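Local coordinates for SusD family protein (Bacteroides uniformis, PDB 7KV1) that probably binds beta-glucans at the bacterial cell surface, as a SusD-family surface glycan-binding protein of a human gut Bacteroides, at residues N69-D74 / L109-W113; M92-H96 / N106-G110; W113-Y117 / F163-Y169; N157-H161 / E239-Q244; Y178-Q182 / D520-V524. Residue numbers count along the deposited sequence, not the author numbering.

Contacts 1 to 3 lie along the first half of helix 110-129: contact 2 packs the start of helix 93-99 on the loop leading into it, contact 1 uses its first turn and contact 3 the next. Contacts 1 and 2 share L109 and G110, centres about 9 Å apart; contacts 1 and 3 share W113, about 13 Å apart. Contact 4 pairs helices 138-162 and 230-244; its segments alternate along the chain with those of contact 3, and M158 touches L71 and L112 of contact 1. Contact 5, centred about 11 Å from contact 3, brings 520-524 onto the chain after 163-169. Near and distant parts of the chain thus meet in the helical, TPR-like SusD fold.

Contact 1: residues N69-D74 / L109-W113; sequences NALNID and LGSLW
Segment 69-74 runs from extended N69 and A70 into helix 71-76, with A70 at the N-cap position; segment 109-113 enters helix 110-129 through its N-cap residue L109 (phi/psi -103/56). The backbones stay well apart, with CA-CA spacings of 8.1 Å for D74-L109, 8.6 Å for N69-S111 and 8.8 Å for L71-L112, so side chains fill the gap. The polar pairing lies within 69-74: N69, chi1 t, reaches forward so that its ND2 donates to D74 OD2 at 2.8 Å, while D74, chi1 m, leans back from the first helical turn. This joins the extended residues before the helix to its first turn, in the helical core of a SusD-type fold, where W95 of helix 93-99 and M158 of helix 138-162 pack alongside. Against this polar pair the second segment sets mainly aliphatic groups. L112, with chi1 off-well at -140°, places CD1 3.4 Å from D74 OD2, 3.9 Å from N69 ND2 and 3.9 Å from L71 CD2; L71 is m,t. L109, also m,t, brings CD2 to 3.8 Å from D74 OD1. S111, chi1 p, holds OG 4.1 Å from N69 ND2.

Contact 2: residues M92-H96 / N106-G110; sequences MQNWH and NNTLG
A helix start and the loop that leads into the next helix are fastened here by asparagine and glutamine amides, within the helical N-terminal half of the SusD fold. M92 occupies the N-cap position of helix 93-99 with positive phi (51/60), and its O accepts from H96 N at 3.2 Å. Segment 106-110 is irregular: N107 (-146/78) and T108 (-151/-167) are extended, and L109 is the N-cap residue of helix 110-129. The chains come closest at N94-N107, CA-CA 4.2 Å, where N94 CB lies 3.7 Å from N107 C. N94 takes chi1 p, which turns its amide along the neighbouring backbone, so that ND2 donates to T108 O at 2.9 Å. Q93 stretches out with chi1 and chi2 both t and chi3 -78°; NE2 donates to N107 OD1 at 3.2 Å. N107, chi1 m, also gives its ND2 to N104 OD1, while T108 OG1 is bonded to P511 O. W95 points its CA-CB bond away, yet with chi1 m and chi2 -7° its indole edge swings back to the m,t side chain of L109, whose CD2 sits near the ring plane, 3.9 Å from NE1.

Contact 3: residues W113-Y117 / F163-Y169; sequences WTVDY and FGNVPFY
This is a buried aromatic contact between one face of helix 110-129 and the irregular chain that leaves helix 138-162, in the helical, TPR-like part of the SusD fold. Segment 113-117 is regular helix, Y117 N bonding to W113 O at 3.0 Å. Segment 163-169 turns at G164, whose positive phi (74/-73) suits glycine, and then runs extended through N165-Y169; N165 N donates to F163 O at 2.8 Å. CA atoms stand 8.4 Å apart at W113-F163 and 9.3 Å at Y117-P167, leaving space for large side chains. W113, chi1 t and chi2 -70°, projects across it. Its six-membered ring turns an edge toward the face of F163 (chi1 m) in a T-shaped pair, centroids 5.2 Å apart and planes at 86°, with CE3 3.8 Å from F163 CG. Further along the same ring CZ3 reaches V166 CG1 at 4.0 Å and CH2 reaches P167 CD at 3.5 Å; I512 and E516 also touch the indole. Y117, chi1 m, lies beside Y169, chi1 p, rim to rim, neither over the face of the other, with planes nearly parallel (6°) and centroids 5.8 Å apart, the two CE1 atoms being 3.7 Å apart. Y117 OH lies 3.3 Å from V166 CB and donates to P167 O over a short 2.5 Å.

Contact 4: residues N157-H161 / E239-Q244; sequences NMLWH and EMVMYQ. With EDO (1,2-ethanediol), chain D.
H161 is sandwiched: Y243 stacks on one face of its imidazole, and C1 of a 1,2-ethanediol, probably from the crystallisation liquor, lies over the other. The H161-Y243 centroids are 4.3 Å apart with planes at 28°, NE2 being 3.6 Å from Y243 CG; H161 is held at chi1 -93°, where ND1 donates to N157 O at 3.0 Å. Y243, chi1 t, also turns an edge onto the face of the six-membered ring of W160 (chi1 t, chi2 61°), centroids 5.6 Å apart and planes at 81°, completing a three-ring aromatic cluster. Both segments are helical and run almost parallel, at 14°, with axes 11.9 Å apart, wide enough for these rings; the closest CA pairs are N157-M240, 7.5 Å, and H161-Y243, 8.3 Å. Helices 138-162 and 230-244 belong to the helical, TPR-like framework of SusD proteins, and helix 185-201 packs beside them. M240 fills in next to the indole, CG 3.9 Å from W160 CZ3. Beside the imidazole, N157 ND2 (chi1 t) donates to E239 OE2 at 3.0 Å; E239 OE2 also accepts from ethanediol O2 at 2.6 Å, while E239 OE1 is hydrogen-bonded to Y406 OH. Two waters bridge the helices: one between W160 NE1 (3.0 Å) and Q244 OE1 (2.6 Å), the other between H161 O and Y243 OH, 2.6 Å from each.

Contact 5: residues Y178-Q182 / D520-V524; sequences YTAPQ and DPALV
Q182 carries the contact. With chi1 and chi2 both t its side chain extends to the backbone of V524 and pairs with it twice: V524 N donates to Q182 OE1 at 2.8 Å, and Q182 NE2 donates to V524 O at 3.0 Å. Q182 CD lies 3.5 Å from L523 CD2, and Q182 NE2 is also hydrogen-bonded to N165 O. D520, the residue leaving helix 514-519, is second. Its OD1 accepts from A522 N at 3.0 Å, an Asx turn, inside a type I beta turn from D520 to L523 closed by L523 N to D520 O at 3.1 Å. The turn presents the C-terminal tail to extended segment 178-182, so the SusD family region meets the N-terminal family region. CA spacings are 7.2 Å for T179-D520 and 6.4 Å for Q182-L523. T179, chi1 p, puts CB 3.7 Å from D520 OD2. Water links A180 O with D520 OD2, 2.7 Å each, and another joins Q182 OE1 (2.8 Å) to A522 O (2.7 Å).

Contact 1: residues N69-D74 / L109-W113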
# COMPACT_ATOMS: atom_id res chain seq x y z
N ASN A 69 3.94 -6.05 12.30
CA ASN A 69 4.11 -4.98 11.28
C ASN A 69 2.87 -4.95 10.38
O ASN A 69 2.05 -5.88 10.48
CB ASN A 69 5.40 -5.20 10.50
CG ASN A 69 5.75 -4.01 9.64
OD1 ASN A 69 5.37 -2.88 9.95
ND2 ASN A 69 6.45 -4.25 8.54
N ALA A 70 2.73 -3.91 9.55
CA ALA A 70 1.60 -3.76 8.61
C ALA A 70 2.03 -2.85 7.46
O ALA A 70 2.73 -1.86 7.71
CB ALA A 70 0.39 -3.23 9.33
N LEU A 71 1.62 -3.17 6.25
CA LEU A 71 2.03 -2.43 5.03
C LEU A 71 1.48 -1.00 5.10
O LEU A 71 2.15 -0.09 4.57
CB LEU A 71 1.52 -3.17 3.79
CG LEU A 71 2.19 -4.53 3.54
CD1 LEU A 71 1.59 -5.22 2.34
CD2 LEU A 71 3.69 -4.36 3.35
N ASN A 72 0.27 -0.79 5.65
CA ASN A 72 -0.31 0.58 5.70
C ASN A 72 0.45 1.39 6.75
O ASN A 72 0.68 2.59 6.48
CB ASN A 72 -1.84 0.62 5.86
CG ASN A 72 -2.35 -0.01 7.14
OD1 ASN A 72 -1.76 -0.96 7.66
ND2 ASN A 72 -3.48 0.50 7.65
N ILE A 73 0.87 0.79 7.88
CA ILE A 73 1.71 1.50 8.88
C ILE A 73 3.00 1.94 8.16
O ILE A 73 3.36 3.12 8.25
CB ILE A 73 1.99 0.66 10.15
CG1 ILE A 73 0.70 0.40 10.93
CG2 ILE A 73 3.04 1.33 10.99
CD1 ILE A 73 0.86 -0.60 12.06
N ASP A 74 3.65 1.02 7.45
CA ASP A 74 4.95 1.30 6.79
C ASP A 74 4.75 2.44 5.77
O ASP A 74 5.63 3.34 5.68
CB ASP A 74 5.53 0.04 6.16
CG ASP A 74 5.91 -1.07 7.14
OD1 ASP A 74 5.91 -0.82 8.38
OD2 ASP A 74 6.22 -2.17 6.66
N LEU A 109 13.28 -0.86 8.22
CA LEU A 109 12.26 -1.91 7.95
C LEU A 109 12.94 -3.17 7.38
O LEU A 109 12.54 -3.66 6.33
CB LEU A 109 11.23 -1.29 7.02
CG LEU A 109 10.40 -0.17 7.63
CD1 LEU A 109 9.40 0.35 6.63
CD2 LEU A 109 9.67 -0.63 8.88
N GLY A 110 13.91 -3.72 8.10
CA GLY A 110 14.65 -4.93 7.68
C GLY A 110 13.74 -6.11 7.38
O GLY A 110 14.03 -6.87 6.45
N SER A 111 12.66 -6.27 8.15
CA SER A 111 11.73 -7.42 8.00
C SER A 111 11.06 -7.37 6.63
O SER A 111 10.84 -8.44 6.03
CB SER A 111 10.72 -7.46 9.14
OG SER A 111 9.90 -6.33 9.06
N LEU A 112 10.78 -6.18 6.10
CA LEU A 112 10.11 -6.00 4.79
C LEU A 112 11.04 -6.51 3.70
O LEU A 112 10.56 -7.19 2.78
CB LEU A 112 9.77 -4.51 4.61
CG LEU A 112 8.43 -4.20 3.99
CD1 LEU A 112 7.31 -4.85 4.79
CD2 LEU A 112 8.23 -2.69 3.87
N TRP A 113 12.34 -6.26 3.83
CA TRP A 113 13.39 -6.80 2.94
C TRP A 113 13.35 -8.34 2.95
O TRP A 113 13.24 -8.94 1.88
CB TRP A 113 14.75 -6.22 3.34
CG TRP A 113 15.95 -6.71 2.59
CD1 TRP A 113 16.52 -7.95 2.64
CD2 TRP A 113 16.86 -5.89 1.82
NE1 TRP A 113 17.70 -7.97 1.94
CE2 TRP A 113 17.91 -6.72 1.40
CE3 TRP A 113 16.85 -4.55 1.44
CZ2 TRP A 113 18.95 -6.26 0.61
CZ3 TRP A 113 17.88 -4.09 0.65
CH2 TRP A 113 18.91 -4.93 0.25

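Contact 2: residues M92-H96 / N106-G110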
# COMPACT_ATOMS: atom_id res chain seq x y z
N MET A 92 8.68 0.41 19.27
CA MET A 92 8.98 0.41 17.81
C MET A 92 9.81 1.66 17.49
O MET A 92 9.40 2.51 16.68
CB MET A 92 7.72 0.36 16.94
CG MET A 92 6.90 -0.90 17.18
SD MET A 92 7.83 -2.44 16.97
CE MET A 92 8.12 -2.51 15.21
N GLN A 93 10.96 1.74 18.14
CA GLN A 93 11.91 2.84 17.94
C GLN A 93 12.18 3.03 16.42
O GLN A 93 12.29 4.19 15.98
CB GLN A 93 13.15 2.53 18.76
CG GLN A 93 14.32 3.44 18.46
CD GLN A 93 15.40 3.19 19.48
OE1 GLN A 93 15.30 3.66 20.60
NE2 GLN A 93 16.40 2.39 19.11
N ASN A 94 12.27 1.95 15.65
CA ASN A 94 12.58 2.05 14.19
C ASN A 94 11.49 2.89 13.52
O ASN A 94 11.84 3.79 12.72
CB ASN A 94 12.76 0.68 13.54
CG ASN A 94 11.55 -0.22 13.64
OD1 ASN A 94 10.86 -0.20 14.65
ND2 ASN A 94 11.24 -0.92 12.56
N TRP A 95 10.22 2.68 13.88
CA TRP A 95 9.10 3.46 13.30
C TRP A 95 9.23 4.94 13.71
O TRP A 95 9.09 5.81 12.81
CB TRP A 95 7.73 2.93 13.70
CG TRP A 95 7.37 1.58 13.17
CD1 TRP A 95 8.05 0.81 12.28
CD2 TRP A 95 6.23 0.83 13.60
NE1 TRP A 95 7.37 -0.38 12.08
CE2 TRP A 95 6.24 -0.38 12.87
CE3 TRP A 95 5.17 1.08 14.48
CZ2 TRP A 95 5.26 -1.35 13.05
CZ3 TRP A 95 4.21 0.12 14.65
CH2 TRP A 95 4.23 -1.07 13.92
N HIS A 96 9.53 5.23 14.99
CA HIS A 96 9.72 6.62 15.45
C HIS A 96 10.86 7.27 14.67
O HIS A 96 10.74 8.44 14.30
CB HIS A 96 9.94 6.69 16.96
CG HIS A 96 8.69 6.40 17.72
ND1 HIS A 96 7.71 7.35 17.92
CD2 HIS A 96 8.22 5.27 18.26
CE1 HIS A 96 6.71 6.82 18.59
NE2 HIS A 96 6.98 5.56 18.80
N ASN A 106 20.53 0.22 12.06
CA ASN A 106 19.99 -0.62 13.16
C ASN A 106 18.49 -0.32 13.39
O ASN A 106 17.89 -0.93 14.31
CB ASN A 106 20.83 -0.48 14.45
CG ASN A 106 22.30 -0.78 14.25
OD1 ASN A 106 23.16 0.05 14.52
ND2 ASN A 106 22.61 -1.89 13.64
N ASN A 107 17.90 0.61 12.65
CA ASN A 107 16.54 1.16 12.94
C ASN A 107 15.86 1.48 11.61
O ASN A 107 15.83 2.66 11.21
CB ASN A 107 16.60 2.38 13.86
CG ASN A 107 17.02 2.04 15.27
OD1 ASN A 107 16.21 1.53 16.04
ND2 ASN A 107 18.28 2.26 15.59
N THR A 108 15.37 0.45 10.94
CA THR A 108 14.79 0.53 9.58
C THR A 108 13.73 -0.57 9.44
O THR A 108 13.30 -1.14 10.46
CB THR A 108 15.94 0.50 8.57
OG1 THR A 108 15.42 0.89 7.30
CG2 THR A 108 16.59 -0.87 8.52
N LEU A 109 13.28 -0.86 8.22
CA LEU A 109 12.26 -1.91 7.95
C LEU A 109 12.94 -3.17 7.38
O LEU A 109 12.54 -3.66 6.33
CB LEU A 109 11.23 -1.29 7.02
CG LEU A 109 10.40 -0.17 7.63
CD1 LEU A 109 9.40 0.35 6.63
CD2 LEU A 109 9.67 -0.63 8.88
N GLY A 110 13.91 -3.72 8.10
CA GLY A 110 14.65 -4.93 7.68
C GLY A 110 13.74 -6.11 7.38
O GLY A 110 14.03 -6.87 6.45

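Contact 3: residues W113-Y117 / F163-Y169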
# COMPACT_ATOMS: atom_id res chain seq x y z
N TRP A 113 12.34 -6.26 3.83
CA TRP A 113 13.39 -6.80 2.94
C TRP A 113 13.35 -8.34 2.95
O TRP A 113 13.24 -8.94 1.88
CB TRP A 113 14.75 -6.22 3.34
CG TRP A 113 15.95 -6.71 2.59
CD1 TRP A 113 16.52 -7.95 2.64
CD2 TRP A 113 16.86 -5.89 1.82
NE1 TRP A 113 17.70 -7.97 1.94
CE2 TRP A 113 17.91 -6.72 1.40
CE3 TRP A 113 16.85 -4.55 1.44
CZ2 TRP A 113 18.95 -6.26 0.61
CZ3 TRP A 113 17.88 -4.09 0.65
CH2 TRP A 113 18.91 -4.93 0.25
N THR A 114 13.35 -8.95 4.12
CA THR A 114 13.29 -10.43 4.27
C THR A 114 11.98 -10.95 3.65
O THR A 114 12.05 -11.89 2.85
CB THR A 114 13.47 -10.85 5.73
OG1 THR A 114 14.68 -10.22 6.13
CG2 THR A 114 13.55 -12.35 5.87
N VAL A 115 10.84 -10.36 3.99
CA VAL A 115 9.53 -10.75 3.40
C VAL A 115 9.63 -10.72 1.87
O VAL A 115 9.29 -11.72 1.21
CB VAL A 115 8.42 -9.81 3.88
CG1 VAL A 115 7.14 -10.02 3.08
CG2 VAL A 115 8.16 -9.95 5.37
N ASP A 116 10.06 -9.59 1.31
CA ASP A 116 10.05 -9.40 -0.17
C ASP A 116 10.98 -10.43 -0.84
O ASP A 116 10.56 -11.06 -1.82
CB ASP A 116 10.39 -7.97 -0.55
CG ASP A 116 9.33 -6.96 -0.13
OD1 ASP A 116 8.13 -7.35 0.01
OD2 ASP A 116 9.72 -5.79 0.08
N TYR A 117 12.22 -10.60 -0.35
CA TYR A 117 13.16 -11.58 -0.95
C TYR A 117 12.67 -13.02 -0.73
O TYR A 117 12.99 -13.88 -1.57
CB TYR A 117 14.61 -11.32 -0.54
CG TYR A 117 15.21 -10.16 -1.28
CD1 TYR A 117 15.46 -10.24 -2.65
CD2 TYR A 117 15.49 -8.97 -0.64
CE1 TYR A 117 16.00 -9.17 -3.35
CE2 TYR A 117 16.04 -7.89 -1.32
CZ TYR A 117 16.27 -7.98 -2.69
OH TYR A 117 16.80 -6.91 -3.35
N PHE A 163 13.62 0.81 -0.29
CA PHE A 163 15.11 0.78 -0.29
C PHE A 163 15.71 1.29 -1.61
O PHE A 163 16.87 1.77 -1.60
CB PHE A 163 15.61 -0.63 -0.00
CG PHE A 163 15.11 -1.20 1.29
CD1 PHE A 163 15.71 -0.85 2.50
CD2 PHE A 163 14.01 -2.04 1.30
CE1 PHE A 163 15.22 -1.35 3.70
CE2 PHE A 163 13.53 -2.56 2.51
CZ PHE A 163 14.11 -2.17 3.70
N GLY A 164 14.99 1.19 -2.73
CA GLY A 164 15.48 1.71 -4.03
C GLY A 164 16.59 0.87 -4.66
O GLY A 164 16.30 0.14 -5.63
N ASN A 165 17.79 0.93 -4.10
CA ASN A 165 19.06 0.38 -4.63
C ASN A 165 19.22 -1.04 -4.08
O ASN A 165 19.76 -1.19 -2.97
CB ASN A 165 20.23 1.31 -4.30
CG ASN A 165 19.98 2.75 -4.72
OD1 ASN A 165 19.90 3.04 -5.91
ND2 ASN A 165 19.90 3.66 -3.76
N VAL A 166 18.71 -2.04 -4.77
CA VAL A 166 18.56 -3.39 -4.17
C VAL A 166 19.14 -4.45 -5.09
O VAL A 166 19.18 -4.28 -6.30
CB VAL A 166 17.09 -3.68 -3.84
CG1 VAL A 166 16.54 -2.69 -2.83
CG2 VAL A 166 16.24 -3.72 -5.12
N PRO A 167 19.62 -5.57 -4.51
CA PRO A 167 19.92 -6.79 -5.27
C PRO A 167 18.74 -7.18 -6.17
O PRO A 167 17.58 -7.19 -5.72
CB PRO A 167 20.16 -7.86 -4.20
CG PRO A 167 20.64 -7.06 -3.02
CD PRO A 167 19.82 -5.77 -3.07
N PHE A 168 19.04 -7.45 -7.42
CA PHE A 168 18.05 -7.77 -8.46
C PHE A 168 18.39 -9.12 -9.10
O PHE A 168 19.45 -9.21 -9.73
CB PHE A 168 17.96 -6.62 -9.47
CG PHE A 168 16.70 -6.75 -10.27
CD1 PHE A 168 16.67 -7.53 -11.41
CD2 PHE A 168 15.51 -6.25 -9.78
CE1 PHE A 168 15.50 -7.70 -12.12
CE2 PHE A 168 14.34 -6.43 -10.49
CZ PHE A 168 14.34 -7.17 -11.64
N TYR A 169 17.53 -10.12 -8.93
CA TYR A 169 17.70 -11.45 -9.57
C TYR A 169 16.34 -12.03 -9.97
O TYR A 169 15.37 -11.96 -9.17
CB TYR A 169 18.44 -12.43 -8.67
CG TYR A 169 17.89 -12.66 -7.28
CD1 TYR A 169 18.14 -11.75 -6.27
CD2 TYR A 169 17.27 -13.85 -6.94
CE1 TYR A 169 17.76 -12.00 -4.97
CE2 TYR A 169 16.86 -14.11 -5.65
CZ TYR A 169 17.09 -13.17 -4.65
OH TYR A 169 16.70 -13.39 -3.35

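Contact 4: residues N157-H161 / E239-Q244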
# COMPACT_ATOMS: atom_id res chain seq x y z
N ASN A 157 8.54 -4.38 -6.23
CA ASN A 157 7.97 -3.01 -6.21
C ASN A 157 8.07 -2.45 -4.78
O ASN A 157 8.36 -1.26 -4.60
CB ASN A 157 6.54 -3.02 -6.75
CG ASN A 157 5.91 -1.66 -6.68
OD1 ASN A 157 6.51 -0.67 -7.11
ND2 ASN A 157 4.71 -1.62 -6.11
N MET A 158 7.78 -3.29 -3.79
CA MET A 158 7.90 -2.92 -2.36
C MET A 158 9.36 -2.58 -2.02
O MET A 158 9.62 -1.50 -1.48
CB MET A 158 7.39 -4.05 -1.46
CG MET A 158 7.12 -3.63 -0.05
SD MET A 158 6.36 -5.00 0.86
CE MET A 158 4.80 -5.16 0.00
N LEU A 159 10.30 -3.44 -2.40
CA LEU A 159 11.76 -3.20 -2.19
C LEU A 159 12.15 -1.86 -2.82
O LEU A 159 12.87 -1.07 -2.17
CB LEU A 159 12.57 -4.33 -2.81
CG LEU A 159 12.50 -5.66 -2.06
CD1 LEU A 159 13.02 -6.78 -2.94
CD2 LEU A 159 13.28 -5.59 -0.74
N TRP A 160 11.75 -1.67 -4.06
CA TRP A 160 12.10 -0.47 -4.85
C TRP A 160 11.56 0.76 -4.15
O TRP A 160 12.31 1.74 -4.03
CB TRP A 160 11.53 -0.61 -6.26
CG TRP A 160 11.69 0.57 -7.16
CD1 TRP A 160 12.84 1.16 -7.58
CD2 TRP A 160 10.62 1.26 -7.82
NE1 TRP A 160 12.55 2.22 -8.42
CE2 TRP A 160 11.21 2.30 -8.59
CE3 TRP A 160 9.22 1.18 -7.76
CZ2 TRP A 160 10.44 3.22 -9.30
CZ3 TRP A 160 8.47 2.04 -8.54
CH2 TRP A 160 9.07 3.05 -9.30
N HIS A 161 10.32 0.72 -3.66
CA HIS A 161 9.68 1.90 -3.02
C HIS A 161 10.44 2.30 -1.75
O HIS A 161 10.60 3.52 -1.52
CB HIS A 161 8.19 1.65 -2.70
CG HIS A 161 7.21 2.06 -3.74
ND1 HIS A 161 7.00 1.35 -4.90
CD2 HIS A 161 6.37 3.13 -3.81
CE1 HIS A 161 6.03 1.92 -5.59
NE2 HIS A 161 5.66 3.04 -4.97
N GLU A 239 0.91 2.62 -10.76
CA GLU A 239 1.62 2.98 -9.52
C GLU A 239 3.09 3.18 -9.81
O GLU A 239 3.64 4.22 -9.40
CB GLU A 239 1.45 1.87 -8.47
CG GLU A 239 2.23 2.17 -7.21
CD GLU A 239 1.96 1.17 -6.12
OE1 GLU A 239 0.75 0.89 -5.88
OE2 GLU A 239 2.95 0.68 -5.54
N MET A 240 3.72 2.24 -10.51
CA MET A 240 5.17 2.32 -10.74
C MET A 240 5.50 3.47 -11.68
O MET A 240 6.47 4.21 -11.41
CB MET A 240 5.69 1.00 -11.32
CG MET A 240 5.66 -0.09 -10.30
SD MET A 240 6.44 -1.61 -10.88
CE MET A 240 8.03 -1.03 -11.48
N VAL A 241 4.76 3.58 -12.79
CA VAL A 241 5.01 4.66 -13.78
C VAL A 241 4.88 6.01 -13.02
O VAL A 241 5.76 6.90 -13.15
CB VAL A 241 4.01 4.51 -14.94
CG1 VAL A 241 3.93 5.78 -15.76
CG2 VAL A 241 4.37 3.34 -15.83
N MET A 242 3.84 6.16 -12.21
CA MET A 242 3.64 7.47 -11.52
C MET A 242 4.77 7.71 -10.50
O MET A 242 5.25 8.85 -10.36
CB MET A 242 2.24 7.50 -10.89
CG MET A 242 1.13 7.47 -11.97
SD MET A 242 -0.50 7.11 -11.28
CE MET A 242 -0.94 8.74 -10.69
N TYR A 243 5.20 6.68 -9.79
CA TYR A 243 6.19 6.85 -8.71
C TYR A 243 7.52 7.22 -9.36
O TYR A 243 8.27 7.94 -8.79
CB TYR A 243 6.34 5.60 -7.83
CG TYR A 243 7.07 5.94 -6.56
CD1 TYR A 243 6.45 6.67 -5.56
CD2 TYR A 243 8.39 5.54 -6.34
CE1 TYR A 243 7.13 7.05 -4.42
CE2 TYR A 243 9.07 5.87 -5.18
CZ TYR A 243 8.44 6.63 -4.21
OH TYR A 243 9.10 7.01 -3.07
N GLN A 244 7.79 6.71 -10.55
CA GLN A 244 9.05 7.00 -11.29
C GLN A 244 8.97 8.38 -11.94
O GLN A 244 10.04 8.85 -12.34
CB GLN A 244 9.29 5.94 -12.37
CG GLN A 244 10.60 6.02 -13.13
CD GLN A 244 11.84 5.93 -12.29
OE1 GLN A 244 11.80 5.67 -11.08
NE2 GLN A 244 12.97 6.18 -12.95
C1 EDO D . 4.88 -0.48 -2.52
O1 EDO D . 4.81 -1.79 -1.97
C2 EDO D . 3.59 0.24 -2.44
O2 EDO D . 2.57 -0.41 -3.20
O HOH W 1 13.75 4.73 -9.65
O HOH W 2 11.30 5.79 -2.51

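Contact 5: residues Y178-Q182 / D520-V524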
# COMPACT_ATOMS: atom_id res chain seq x y z
N TYR A 178 26.79 -16.43 -3.98
CA TYR A 178 25.33 -16.73 -4.05
C TYR A 178 24.51 -15.48 -3.70
O TYR A 178 23.51 -15.60 -2.97
CB TYR A 178 24.97 -17.87 -3.09
N THR A 179 24.93 -14.31 -4.20
CA THR A 179 24.25 -12.99 -4.05
C THR A 179 24.09 -12.34 -5.43
O THR A 179 24.81 -12.68 -6.37
CB THR A 179 25.05 -12.04 -3.15
OG1 THR A 179 26.32 -11.96 -3.79
CG2 THR A 179 25.17 -12.50 -1.71
N ALA A 180 23.16 -11.41 -5.56
CA ALA A 180 22.83 -10.79 -6.85
C ALA A 180 23.41 -9.38 -6.89
O ALA A 180 23.62 -8.75 -5.85
CB ALA A 180 21.33 -10.82 -7.03
N PRO A 181 23.64 -8.82 -8.09
CA PRO A 181 24.20 -7.48 -8.19
C PRO A 181 23.17 -6.48 -7.64
O PRO A 181 21.99 -6.67 -7.87
CB PRO A 181 24.47 -7.33 -9.69
CG PRO A 181 23.47 -8.26 -10.33
CD PRO A 181 23.33 -9.43 -9.39
N GLN A 182 23.64 -5.52 -6.84
CA GLN A 182 22.81 -4.37 -6.38
C GLN A 182 22.62 -3.40 -7.56
O GLN A 182 23.61 -2.85 -8.07
CB GLN A 182 23.45 -3.70 -5.17
CG GLN A 182 22.57 -2.65 -4.50
CD GLN A 182 23.34 -1.99 -3.38
OE1 GLN A 182 24.57 -2.04 -3.37
NE2 GLN A 182 22.64 -1.33 -2.47
N ASP A 520 26.52 -9.54 2.98
CA ASP A 520 26.87 -9.28 1.56
C ASP A 520 27.79 -8.07 1.50
O ASP A 520 27.33 -6.93 1.41
CB ASP A 520 25.63 -9.13 0.67
CG ASP A 520 25.97 -8.87 -0.80
OD1 ASP A 520 27.20 -8.86 -1.14
OD2 ASP A 520 25.02 -8.66 -1.60
N PRO A 521 29.11 -8.29 1.46
CA PRO A 521 30.04 -7.16 1.49
C PRO A 521 29.99 -6.31 0.21
O PRO A 521 30.57 -5.22 0.18
CB PRO A 521 31.40 -7.85 1.69
CG PRO A 521 31.21 -9.22 1.06
CD PRO A 521 29.79 -9.60 1.37
N ALA A 522 29.30 -6.78 -0.83
CA ALA A 522 29.17 -6.03 -2.10
C ALA A 522 28.09 -4.93 -1.98
O ALA A 522 28.14 -3.98 -2.78
CB ALA A 522 28.87 -6.99 -3.26
N LEU A 523 27.14 -5.06 -1.04
CA LEU A 523 26.03 -4.08 -0.89
C LEU A 523 26.58 -2.73 -0.46
O LEU A 523 27.38 -2.70 0.51
CB LEU A 523 25.05 -4.51 0.19
CG LEU A 523 23.89 -5.40 -0.23
CD1 LEU A 523 22.98 -5.58 0.97
CD2 LEU A 523 23.10 -4.82 -1.41
N VAL A 524 26.11 -1.66 -1.08
CA VAL A 524 26.44 -0.28 -0.66
C VAL A 524 25.24 0.32 0.07
O VAL A 524 24.12 0.27 -0.46
CB VAL A 524 26.89 0.57 -1.85
CG1 VAL A 524 27.21 2.00 -1.42
CG2 VAL A 524 28.10 -0.06 -2.55
O HOH W 3 25.41 -7.77 -4.10
O HOH W 4 26.73 -2.97 -4.81